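Local coordinates for protein caspase-1 subunit p19/18 (Spodoptera frugiperda, PDB 1M72) that acts as a cysteine endopeptidase of the caspase family and probably takes part in the caspase cascade that executes apoptosis, at residues A22-M27 / L262-K267; K85-T90 / D124-Y129; D153-G158 / H247-V252. One frame throughout, in Å; residues are numbered along the deposited sequence.

Overall arrangement
After the short strand 14-15, the loop of residues 22-27 opens contact 1. The chain then enters the central mixed sheet. Contact 2 closes first: helix 80-92 meets the short helix 125-128 on one side of the sheet. Next come strand 143-148 and the loop 153-158, which opens contact 3. Contact 3 closes where residues 247-252 lead into strand 254-257, an outermost strand of the sheet within this chain. The last loop, 262-267, returns to 22-27 and closes contact 1 around both others. Contacts 2 and 3 follow one another without crossing. Contacts 1 and 3 lie about 35 Å apart between centres, on opposite sides of the chain's centre, and both touch the second subunit.

Contact 1 of 3, residues A22-M27 / L262-K267. With EDO (1,2-ethanediol), chain H.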
loop_
_atom_site.group_PDB
_atom_site.type_symbol
_atom_site.label_atom_id
_atom_site.label_comp_id
_atom_site.label_asym_id
_atom_site.label_seq_id
_atom_site.Cartn_x
_atom_site.Cartn_y
_atom_site.Cartn_z
ATOM N N ALA C 22 2.652 20.389 -8.091
ATOM C CA ALA C 22 1.324 20.519 -7.524
ATOM C C ALA C 22 1.084 19.480 -6.418
ATOM O O ALA C 22 1.519 18.339 -6.522
ATOM C CB ALA C 22 0.256 20.362 -8.637
ATOM N N PRO C 23 0.463 19.902 -5.306
ATOM C CA PRO C 23 0.167 18.962 -4.219
ATOM C C PRO C 23 -1.018 18.075 -4.620
ATOM O O PRO C 23 -1.169 16.969 -4.110
ATOM C CB PRO C 23 -0.195 19.868 -3.030
ATOM C CG PRO C 23 -0.534 21.204 -3.658
ATOM C CD PRO C 23 0.439 21.300 -4.820
ATOM N N TYR C 24 -1.844 18.535 -5.552
ATOM C CA TYR C 24 -3.021 17.745 -5.953
ATOM C C TYR C 24 -3.007 17.323 -7.403
ATOM O O TYR C 24 -2.422 18.014 -8.214
ATOM C CB TYR C 24 -4.321 18.537 -5.726
ATOM C CG TYR C 24 -4.621 18.766 -4.292
ATOM C CD1 TYR C 24 -4.002 19.807 -3.579
ATOM C CD2 TYR C 24 -5.441 17.882 -3.604
ATOM C CE1 TYR C 24 -4.191 19.954 -2.203
ATOM C CE2 TYR C 24 -5.634 18.003 -2.233
ATOM C CZ TYR C 24 -5.007 19.036 -1.534
ATOM O OH TYR C 24 -5.179 19.091 -0.166
ATOM N N TYR C 25 -3.632 16.185 -7.736
ATOM C CA TYR C 25 -3.730 15.786 -9.150
ATOM C C TYR C 25 -4.743 16.735 -9.759
ATOM O O TYR C 25 -5.631 17.231 -9.053
ATOM C CB TYR C 25 -4.304 14.386 -9.310
ATOM C CG TYR C 25 -3.356 13.293 -8.965
ATOM C CD1 TYR C 25 -2.259 13.021 -9.799
ATOM C CD2 TYR C 25 -3.535 12.520 -7.800
ATOM C CE1 TYR C 25 -1.350 12.023 -9.497
ATOM C CE2 TYR C 25 -2.625 11.484 -7.474
ATOM C CZ TYR C 25 -1.534 11.248 -8.322
ATOM O OH TYR C 25 -0.607 10.303 -7.994
ATOM N N ASN C 26 -4.642 16.977 -11.060
ATOM C CA ASN C 26 -5.587 17.857 -11.740
ATOM C C ASN C 26 -6.808 17.031 -12.084
ATOM O O ASN C 26 -6.788 16.223 -12.997
ATOM C CB ASN C 26 -4.948 18.458 -13.015
ATOM C CG ASN C 26 -5.995 19.051 -14.016
ATOM O OD1 ASN C 26 -7.182 19.170 -13.706
ATOM N ND2 ASN C 26 -5.535 19.399 -15.224
ATOM N N MET C 27 -7.876 17.235 -11.332
ATOM C CA MET C 27 -9.118 16.534 -11.586
ATOM C C MET C 27 -10.091 17.504 -12.234
ATOM O O MET C 27 -11.287 17.442 -11.961
ATOM C CB MET C 27 -9.727 16.023 -10.279
ATOM C CG MET C 27 -8.807 15.155 -9.496
ATOM S SD MET C 27 -8.265 13.696 -10.413
ATOM C CE MET C 27 -9.796 12.772 -10.307
ATOM N N LEU C 262 -1.936 14.208 -4.005
ATOM C CA LEU C 262 -3.144 13.899 -3.275
ATOM C C LEU C 262 -4.269 13.837 -4.277
ATOM O O LEU C 262 -4.270 14.552 -5.269
ATOM C CB LEU C 262 -3.429 14.960 -2.210
ATOM C CG LEU C 262 -2.527 15.074 -0.979
ATOM C CD1 LEU C 262 -2.873 16.361 -0.275
ATOM C CD2 LEU C 262 -2.732 13.920 -0.007
ATOM N N LEU C 263 -5.218 12.967 -4.016
ATOM C CA LEU C 263 -6.355 12.835 -4.914
ATOM C C LEU C 263 -7.700 13.208 -4.265
ATOM O O LEU C 263 -8.213 12.513 -3.387
ATOM C CB LEU C 263 -6.416 11.400 -5.497
ATOM C CG LEU C 263 -7.689 11.024 -6.281
ATOM C CD1 LEU C 263 -8.088 12.102 -7.278
ATOM C CD2 LEU C 263 -7.454 9.728 -6.971
ATOM N N VAL C 264 -8.243 14.341 -4.678
ATOM C CA VAL C 264 -9.546 14.809 -4.220
ATOM C C VAL C 264 -10.379 14.936 -5.491
ATOM O O VAL C 264 -10.016 15.670 -6.409
ATOM C CB VAL C 264 -9.410 16.149 -3.515
ATOM C CG1 VAL C 264 -10.760 16.854 -3.470
ATOM C CG2 VAL C 264 -8.867 15.914 -2.099
ATOM N N PHE C 265 -11.470 14.187 -5.584
ATOM C CA PHE C 265 -12.285 14.222 -6.794
ATOM C C PHE C 265 -12.899 15.573 -7.197
ATOM O O PHE C 265 -12.862 15.940 -8.385
ATOM C CB PHE C 265 -13.385 13.144 -6.740
ATOM C CG PHE C 265 -12.870 11.747 -7.028
ATOM C CD1 PHE C 265 -12.222 11.467 -8.239
ATOM C CD2 PHE C 265 -13.012 10.720 -6.085
ATOM C CE1 PHE C 265 -11.722 10.178 -8.503
ATOM C CE2 PHE C 265 -12.519 9.427 -6.329
ATOM C CZ PHE C 265 -11.871 9.147 -7.538
ATOM N N GLY C 266 -13.439 16.299 -6.212
ATOM C CA GLY C 266 -14.061 17.576 -6.489
ATOM C C GLY C 266 -15.379 17.273 -7.146
ATOM O O GLY C 266 -15.837 16.153 -7.052
ATOM N N LYS C 267 -16.003 18.258 -7.775
ATOM C CA LYS C 267 -17.254 18.008 -8.474
ATOM C C LYS C 267 -16.986 18.492 -9.880
ATOM O O LYS C 267 -16.379 19.543 -10.073
ATOM C CB LYS C 267 -18.413 18.818 -7.900
ATOM C CG LYS C 267 -18.437 18.934 -6.403
ATOM C CD LYS C 267 -19.755 19.552 -5.913
ATOM C CE LYS C 267 -20.713 18.486 -5.377
ATOM N NZ LYS C 267 -20.179 17.781 -4.156
HETATM C C1 EDO H . -3.478 15.174 -13.255
HETATM O O1 EDO H . -2.318 15.035 -12.460
HETATM C C2 EDO H . -4.606 14.372 -12.671
HETATM O O2 EDO H . -5.464 14.012 -13.731
HETATM O O HOH W 1 -6.986 15.977 -6.848
#
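The N-terminal loop 22-27 runs alongside the C-terminal loop 262-267 in nearly the same direction. A single parallel beta bridge, Tyr24 with Leu262, joins them. Leu262 N donates to Pro23 O at 2.9 Å in the carbonyl plane. Leu262 O accepts from Tyr25 N at 3.0 Å, nearly along its C=O axis. Further along, the backbones are joined through water 1, which accepts from Val264 N and donates to Tyr25 O.

The tight part is sulfur and hydrocarbon. The Met27 chain bends at chi2 and chi3 (-59° and -74°), so its end curls back against the other loop. SD lies 3.5 Å from Leu263 CD1, and the two side chains cross at about a right angle. Met27 CE reaches Phe265 CD1 at 3.4 Å. Leu263 and Phe265 also rest on Leu144 of strand 143-148, so this corner joins the sheet. The Tyr25 ring is buried too. Leu263 CB meets its edge at CD2, 3.9 Å away. Its OH bonds to Asp181 OD1 and to Thr260 N, and an ethanediol molecule, probably from the crystallisation liquor, sits at another part of the ring edge.

The solvent side belongs to Pro23 and Tyr24, both exposed, while Leu262 beneath them is buried. The Tyr24 ring crosses Leu262 obliquely, with CZ 3.6 Å from Leu262 CD1. Val264 CG2 comes to its edge at CE2, 3.9 Å away. Phe227 of the second subunit packs on Pro23 and Leu262, which places this end at the interface with the second subunit.

Two direct backbone bonds and one water bridge span the loops and fix their alignment. The side chains meet mostly through carbon and sulfur, so their mutual fit implies van der Waals packing rather than charge.

Contact 2 of 3, residues K85-T90 / D124-Y129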
loop_
_atom_site.group_PDB
_atom_site.type_symbol
_atom_site.label_atom_id
_atom_site.label_comp_id
_atom_site.label_asym_id
_atom_site.label_seq_id
_atom_site.Cartn_x
_atom_site.Cartn_y
_atom_site.Cartn_z
ATOM N N LYS C 85 -8.631 -8.619 -23.035
ATOM C CA LYS C 85 -8.877 -7.873 -24.267
ATOM C C LYS C 85 -9.417 -6.469 -23.991
ATOM O O LYS C 85 -8.892 -5.490 -24.512
ATOM C CB LYS C 85 -9.841 -8.679 -25.148
ATOM C CG LYS C 85 -10.911 -7.901 -25.884
ATOM C CD LYS C 85 -12.200 -8.736 -25.916
ATOM C CE LYS C 85 -13.232 -8.182 -26.899
ATOM N NZ LYS C 85 -13.549 -6.749 -26.622
ATOM N N PHE C 86 -10.473 -6.377 -23.188
ATOM C CA PHE C 86 -11.041 -5.088 -22.848
ATOM C C PHE C 86 -10.035 -4.195 -22.098
ATOM O O PHE C 86 -10.061 -2.985 -22.246
ATOM C CB PHE C 86 -12.308 -5.273 -22.024
ATOM C CG PHE C 86 -13.500 -5.725 -22.843
ATOM C CD1 PHE C 86 -14.049 -4.890 -23.829
ATOM C CD2 PHE C 86 -14.096 -6.976 -22.623
ATOM C CE1 PHE C 86 -15.179 -5.302 -24.570
ATOM C CE2 PHE C 86 -15.224 -7.397 -23.365
ATOM C CZ PHE C 86 -15.763 -6.565 -24.330
ATOM N N ILE C 87 -9.153 -4.801 -21.310
ATOM C CA ILE C 87 -8.149 -4.066 -20.572
ATOM C C ILE C 87 -7.192 -3.437 -21.573
ATOM O O ILE C 87 -6.883 -2.259 -21.483
ATOM C CB ILE C 87 -7.380 -5.009 -19.603
ATOM C CG1 ILE C 87 -8.241 -5.301 -18.368
ATOM C CG2 ILE C 87 -6.044 -4.407 -19.190
ATOM C CD1 ILE C 87 -8.244 -4.191 -17.374
ATOM N N GLN C 88 -6.721 -4.225 -22.533
ATOM C CA GLN C 88 -5.812 -3.711 -23.534
ATOM C C GLN C 88 -6.471 -2.604 -24.358
ATOM O O GLN C 88 -5.867 -1.576 -24.626
ATOM C CB GLN C 88 -5.336 -4.834 -24.454
ATOM C CG GLN C 88 -4.524 -5.913 -23.764
ATOM C CD GLN C 88 -3.429 -6.497 -24.666
ATOM O OE1 GLN C 88 -2.881 -5.799 -25.527
ATOM N NE2 GLN C 88 -3.083 -7.773 -24.451
ATOM N N GLN C 89 -7.719 -2.795 -24.737
ATOM C CA GLN C 89 -8.371 -1.786 -25.549
ATOM C C GLN C 89 -8.536 -0.501 -24.749
ATOM O O GLN C 89 -8.470 0.613 -25.283
ATOM C CB GLN C 89 -9.730 -2.274 -26.007
ATOM C CG GLN C 89 -9.737 -3.653 -26.619
ATOM C CD GLN C 89 -11.126 -4.016 -27.121
ATOM O OE1 GLN C 89 -12.133 -3.732 -26.451
ATOM N NE2 GLN C 89 -11.194 -4.641 -28.304
ATOM N N THR C 90 -8.764 -0.662 -23.455
ATOM C CA THR C 90 -8.914 0.488 -22.604
ATOM C C THR C 90 -7.556 1.199 -22.546
ATOM O O THR C 90 -7.489 2.435 -22.629
ATOM C CB THR C 90 -9.324 0.072 -21.194
ATOM O OG1 THR C 90 -10.672 -0.399 -21.216
ATOM C CG2 THR C 90 -9.223 1.247 -20.251
ATOM N N ASP C 124 -1.699 -8.603 -11.353
ATOM C CA ASP C 124 -0.796 -7.646 -12.027
ATOM C C ASP C 124 -1.237 -7.375 -13.466
ATOM O O ASP C 124 -0.930 -6.322 -14.050
ATOM C CB ASP C 124 0.646 -8.170 -12.050
ATOM C CG ASP C 124 1.233 -8.286 -10.656
ATOM O OD1 ASP C 124 2.300 -7.664 -10.418
ATOM O OD2 ASP C 124 0.618 -8.990 -9.793
ATOM N N ASN C 125 -1.945 -8.337 -14.040
ATOM C CA ASN C 125 -2.428 -8.138 -15.374
ATOM C C ASN C 125 -3.353 -6.946 -15.480
ATOM O O ASN C 125 -3.412 -6.350 -16.540
ATOM C CB ASN C 125 -3.209 -9.339 -15.859
ATOM C CG ASN C 125 -2.334 -10.538 -16.161
ATOM O OD1 ASN C 125 -2.779 -11.422 -16.870
ATOM N ND2 ASN C 125 -1.126 -10.598 -15.598
ATOM N N LEU C 126 -4.079 -6.602 -14.408
ATOM C CA LEU C 126 -5.031 -5.485 -14.464
ATOM C C LEU C 126 -4.395 -4.089 -14.692
ATOM O O LEU C 126 -4.937 -3.275 -15.432
ATOM C CB LEU C 126 -5.915 -5.479 -13.189
ATOM C CG LEU C 126 -6.731 -6.759 -13.059
ATOM C CD1 LEU C 126 -7.096 -6.955 -11.597
ATOM C CD2 LEU C 126 -7.985 -6.751 -14.061
ATOM N N TRP C 127 -3.244 -3.850 -14.074
ATOM C CA TRP C 127 -2.553 -2.584 -14.175
ATOM C C TRP C 127 -1.305 -2.566 -15.091
ATOM O O TRP C 127 -0.794 -1.479 -15.440
ATOM C CB TRP C 127 -2.202 -2.105 -12.756
ATOM C CG TRP C 127 -1.478 -3.095 -11.869
ATOM C CD1 TRP C 127 -0.122 -3.342 -11.833
ATOM C CD2 TRP C 127 -2.060 -3.912 -10.824
ATOM N NE1 TRP C 127 0.161 -4.247 -10.829
ATOM C CE2 TRP C 127 -1.006 -4.613 -10.205
ATOM C CE3 TRP C 127 -3.374 -4.108 -10.354
ATOM C CZ2 TRP C 127 -1.220 -5.510 -9.134
ATOM C CZ3 TRP C 127 -3.585 -4.997 -9.292
ATOM C CH2 TRP C 127 -2.507 -5.690 -8.695
ATOM N N TYR C 128 -0.862 -3.753 -15.522
ATOM C CA TYR C 128 0.308 -3.878 -16.374
ATOM C C TYR C 128 0.303 -2.934 -17.584
ATOM O O TYR C 128 1.307 -2.242 -17.841
ATOM C CB TYR C 128 0.438 -5.329 -16.873
ATOM C CG TYR C 128 1.504 -5.539 -17.929
ATOM C CD1 TYR C 128 2.878 -5.572 -17.588
ATOM C CD2 TYR C 128 1.148 -5.683 -19.281
ATOM C CE1 TYR C 128 3.874 -5.745 -18.594
ATOM C CE2 TYR C 128 2.117 -5.858 -20.274
ATOM C CZ TYR C 128 3.461 -5.885 -19.927
ATOM O OH TYR C 128 4.379 -6.054 -20.917
ATOM N N TYR C 129 -0.801 -2.922 -18.330
ATOM C CA TYR C 129 -0.941 -2.080 -19.527
ATOM C C TYR C 129 -1.156 -0.581 -19.302
ATOM O O TYR C 129 -1.308 0.180 -20.268
ATOM C CB TYR C 129 -2.110 -2.570 -20.402
ATOM C CG TYR C 129 -2.017 -4.022 -20.815
ATOM C CD1 TYR C 129 -2.645 -5.019 -20.060
ATOM C CD2 TYR C 129 -1.286 -4.406 -21.952
ATOM C CE1 TYR C 129 -2.556 -6.355 -20.420
ATOM C CE2 TYR C 129 -1.185 -5.748 -22.319
ATOM C CZ TYR C 129 -1.824 -6.713 -21.544
ATOM O OH TYR C 129 -1.730 -8.040 -21.857
#
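Two helices on one side of the central caspase sheet meet here: helix 80-92 and the short, weakly bonded helix at about 125-128. Ile87 and Gln88 reach out from the first. Leu126 and Tyr129 receive them.

Tyr129 gives the largest share on its segment. Its ring is held between two side chains. Gln88 CG lies over one face, 3.7 Å from the ring centroid and 17° off the normal, a CH-pi contact. On the opposite face, Tyr128 CD2 stands over the ring centre. The Gln88 chain bends at chi2 (-146°), which lays its amide over the same face as CG. Amide and ring planes are 24° apart and stacked, with Gln88 CD 3.3 Å from Tyr129 CE2. Gln88 NE2 comes within 2.9 Å of Tyr129 OH, but the angle is poor and they are not hydrogen-bonded. Gln88 NE2 instead donates to Asn84 OD1, one turn earlier. Asn84 ND2 also makes a weak bond to Tyr129 OH, so one residue serves both polar ends.

Helix 80-92 is the helix of a beta-alpha-beta crossover, linking strand 70-76 to the parallel strand 98-106. Strand 31-39 lies between them in the sheet. Ile87 points toward 124-129 and also touches Phe38 of strand 31-39, while Leu126 touches Val105 of strand 98-106. Trp127 points away from helix 80-92 and touches Phe182, Ile184 and Phe186 of strand 182-186. Between the two segments, Ile87 CG2, anti to its own backbone N, meets Tyr129 CD1 at 3.6 Å, the side chains crossing at about a right angle. Ile87 CD1 is 3.9 Å from Leu126 O and 4.2 Å from Leu126 CD2, a looser fit.

Contact 3 of 3, residues D153-G158 / H247-V252; sequences DRLDGG and HQQKQV. With EDO (1,2-ethanediol), chain J.
His247 O accepts a hydrogen bond from Gln249 NE2 at 2.8 Å, with NE2 above the carbonyl plane of His247. The bond is straight, at 176°, and His247 O lies in the amide plane of Gln249. This holds the amide fixed. Next, Gln248 O shares water 3 with Gly157 O; the water donates to both. Arg175 of the second subunit bonds to Gly157 O and weakly to Gln248 O.

Gln249 bends at chi2 (-67°), which swings OE1 across the 153-158 loop. OE1 comes 3.1 Å from Leu155 CB, and the two side chains cross at about a right angle.

Lys250 N makes the direct bond between the segments, 2.8 Å to Asp156 O and nearly along the C=O axis. Lys250 CG packs 3.6 Å from Gly158 CA. The Lys250 chain then turns away, and NZ bonds to Phe236 O and Ala233 O. Lys250 O is linked through water 2 to Asp156 N.

Segment 153-158 follows Cys150, catalytic by similarity, and runs into the predicted propeptide at Gly157. Its meeting with 247-252 and with Arg175, Pro177, Val178 and His179 of the second subunit is consistent with the loop bundle of active caspases. Asp156 OD1 accepts from Gly158 N at 2.9 Å through its anti lone pair, an Asx turn. Val178 N of the second subunit bonds to OD1, and His179 N of that subunit to OD2.

After Gln251, whose amide bonds to Trp195 N and Ser187 O, Val252 O accepts from ethanediol O1 at 2.8 Å. O2 of the diol, probably from the crystallisation liquor, makes a weak hydrogen bond to Asp156 OD2.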
loop_
_atom_site.group_PDB
_atom_site.type_symbol
_atom_site.label_atom_id
_atom_site.label_comp_id
_atom_site.label_asym_id
_atom_site.label_seq_id
_atom_site.Cartn_x
_atom_site.Cartn_y
_atom_site.Cartn_z
ATOM N N ASP C 153 -6.267 -18.223 2.133
ATOM C CA ASP C 153 -7.241 -18.823 3.015
ATOM C C ASP C 153 -6.922 -18.660 4.467
ATOM O O ASP C 153 -7.411 -19.416 5.270
ATOM C CB ASP C 153 -7.411 -20.317 2.700
ATOM C CG ASP C 153 -6.096 -21.148 2.906
ATOM O OD1 ASP C 153 -5.246 -20.826 3.775
ATOM O OD2 ASP C 153 -5.932 -22.159 2.189
ATOM N N ARG C 154 -6.106 -17.693 4.838
ATOM C CA ARG C 154 -5.833 -17.529 6.253
ATOM C C ARG C 154 -7.001 -16.746 6.915
ATOM O O ARG C 154 -7.753 -16.029 6.227
ATOM C CB ARG C 154 -4.471 -16.853 6.452
ATOM C CG ARG C 154 -3.363 -17.590 5.712
ATOM C CD ARG C 154 -2.052 -17.585 6.480
ATOM N NE ARG C 154 -1.041 -18.534 5.948
ATOM C CZ ARG C 154 -1.204 -19.857 5.737
ATOM N NH1 ARG C 154 -2.370 -20.465 5.989
ATOM N NH2 ARG C 154 -0.174 -20.594 5.299
ATOM N N LEU C 155 -7.178 -16.924 8.225
ATOM C CA LEU C 155 -8.271 -16.265 8.944
ATOM C C LEU C 155 -7.702 -15.357 9.987
ATOM O O LEU C 155 -6.642 -15.633 10.503
ATOM C CB LEU C 155 -9.186 -17.281 9.639
ATOM C CG LEU C 155 -9.959 -18.217 8.722
ATOM C CD1 LEU C 155 -10.356 -19.437 9.490
ATOM C CD2 LEU C 155 -11.158 -17.493 8.147
ATOM N N ASP C 156 -8.415 -14.271 10.281
ATOM C CA ASP C 156 -7.984 -13.284 11.280
ATOM C C ASP C 156 -9.024 -13.353 12.418
ATOM O O ASP C 156 -10.151 -12.836 12.295
ATOM C CB ASP C 156 -7.945 -11.879 10.642
ATOM C CG ASP C 156 -7.349 -10.805 11.579
ATOM O OD1 ASP C 156 -7.652 -10.829 12.808
ATOM O OD2 ASP C 156 -6.579 -9.931 11.089
ATOM N N GLY C 157 -8.637 -14.005 13.513
ATOM C CA GLY C 157 -9.550 -14.168 14.629
ATOM C C GLY C 157 -9.831 -12.888 15.405
ATOM O O GLY C 157 -10.661 -12.875 16.319
ATOM N N GLY C 158 -9.137 -11.813 15.037
ATOM C CA GLY C 158 -9.315 -10.541 15.718
ATOM C C GLY C 158 -8.917 -10.574 17.187
ATOM O O GLY C 158 -8.542 -11.609 17.723
ATOM N N HIS C 247 -16.126 -18.712 12.072
ATOM C CA HIS C 247 -16.983 -17.866 12.851
ATOM C C HIS C 247 -16.308 -16.747 13.653
ATOM O O HIS C 247 -15.273 -16.952 14.248
ATOM C CB HIS C 247 -17.827 -18.765 13.764
ATOM C CG HIS C 247 -18.961 -18.049 14.422
ATOM N ND1 HIS C 247 -19.934 -17.383 13.704
ATOM C CD2 HIS C 247 -19.258 -17.865 15.734
ATOM C CE1 HIS C 247 -20.778 -16.820 14.550
ATOM N NE2 HIS C 247 -20.390 -17.098 15.786
ATOM N N GLN C 248 -16.940 -15.571 13.663
ATOM C CA GLN C 248 -16.454 -14.386 14.369
ATOM C C GLN C 248 -15.099 -13.951 13.880
ATOM O O GLN C 248 -14.257 -13.551 14.670
ATOM C CB GLN C 248 -16.373 -14.651 15.878
ATOM C CG GLN C 248 -17.708 -15.115 16.486
ATOM C CD GLN C 248 -17.623 -15.281 17.987
ATOM O OE1 GLN C 248 -18.325 -16.100 18.559
ATOM N NE2 GLN C 248 -16.755 -14.496 18.636
ATOM N N GLN C 249 -14.882 -14.036 12.575
ATOM C CA GLN C 249 -13.596 -13.635 12.031
ATOM C C GLN C 249 -13.647 -12.161 11.612
ATOM O O GLN C 249 -14.732 -11.594 11.405
ATOM C CB GLN C 249 -13.208 -14.563 10.876
ATOM C CG GLN C 249 -13.223 -16.044 11.296
ATOM C CD GLN C 249 -12.138 -16.352 12.306
ATOM O OE1 GLN C 249 -10.963 -16.223 11.995
ATOM N NE2 GLN C 249 -12.526 -16.735 13.529
ATOM N N LYS C 250 -12.466 -11.560 11.527
ATOM C CA LYS C 250 -12.268 -10.146 11.206
ATOM C C LYS C 250 -11.512 -9.982 9.901
ATOM O O LYS C 250 -10.979 -10.960 9.331
ATOM C CB LYS C 250 -11.462 -9.496 12.314
ATOM C CG LYS C 250 -12.106 -9.661 13.674
ATOM C CD LYS C 250 -13.383 -8.843 13.760
ATOM C CE LYS C 250 -13.046 -7.365 14.062
ATOM N NZ LYS C 250 -14.234 -6.526 13.815
ATOM N N GLN C 251 -11.433 -8.738 9.450
ATOM C CA GLN C 251 -10.791 -8.427 8.181
ATOM C C GLN C 251 -10.409 -6.978 8.096
ATOM O O GLN C 251 -11.131 -6.106 8.615
ATOM C CB GLN C 251 -11.764 -8.727 7.042
ATOM C CG GLN C 251 -11.269 -8.370 5.652
ATOM C CD GLN C 251 -12.303 -8.651 4.570
ATOM O OE1 GLN C 251 -13.067 -9.617 4.663
ATOM N NE2 GLN C 251 -12.329 -7.810 3.522
ATOM N N VAL C 252 -9.252 -6.730 7.483
ATOM C CA VAL C 252 -8.801 -5.372 7.217
ATOM C C VAL C 252 -8.295 -5.302 5.761
ATOM O O VAL C 252 -7.643 -6.219 5.277
ATOM C CB VAL C 252 -7.704 -4.863 8.213
ATOM C CG1 VAL C 252 -6.338 -5.622 8.029
ATOM C CG2 VAL C 252 -7.503 -3.358 8.000
HETATM C C1 EDO J . -7.959 -9.844 6.883
HETATM O O1 EDO J . -7.381 -8.961 5.897
HETATM C C2 EDO J . -7.411 -9.470 8.221
HETATM O O2 EDO J . -6.064 -9.865 8.251
HETATM O O HOH W 2 -11.060 -13.621 8.456
HETATM O O HOH W 3 -12.924 -15.103 16.853
#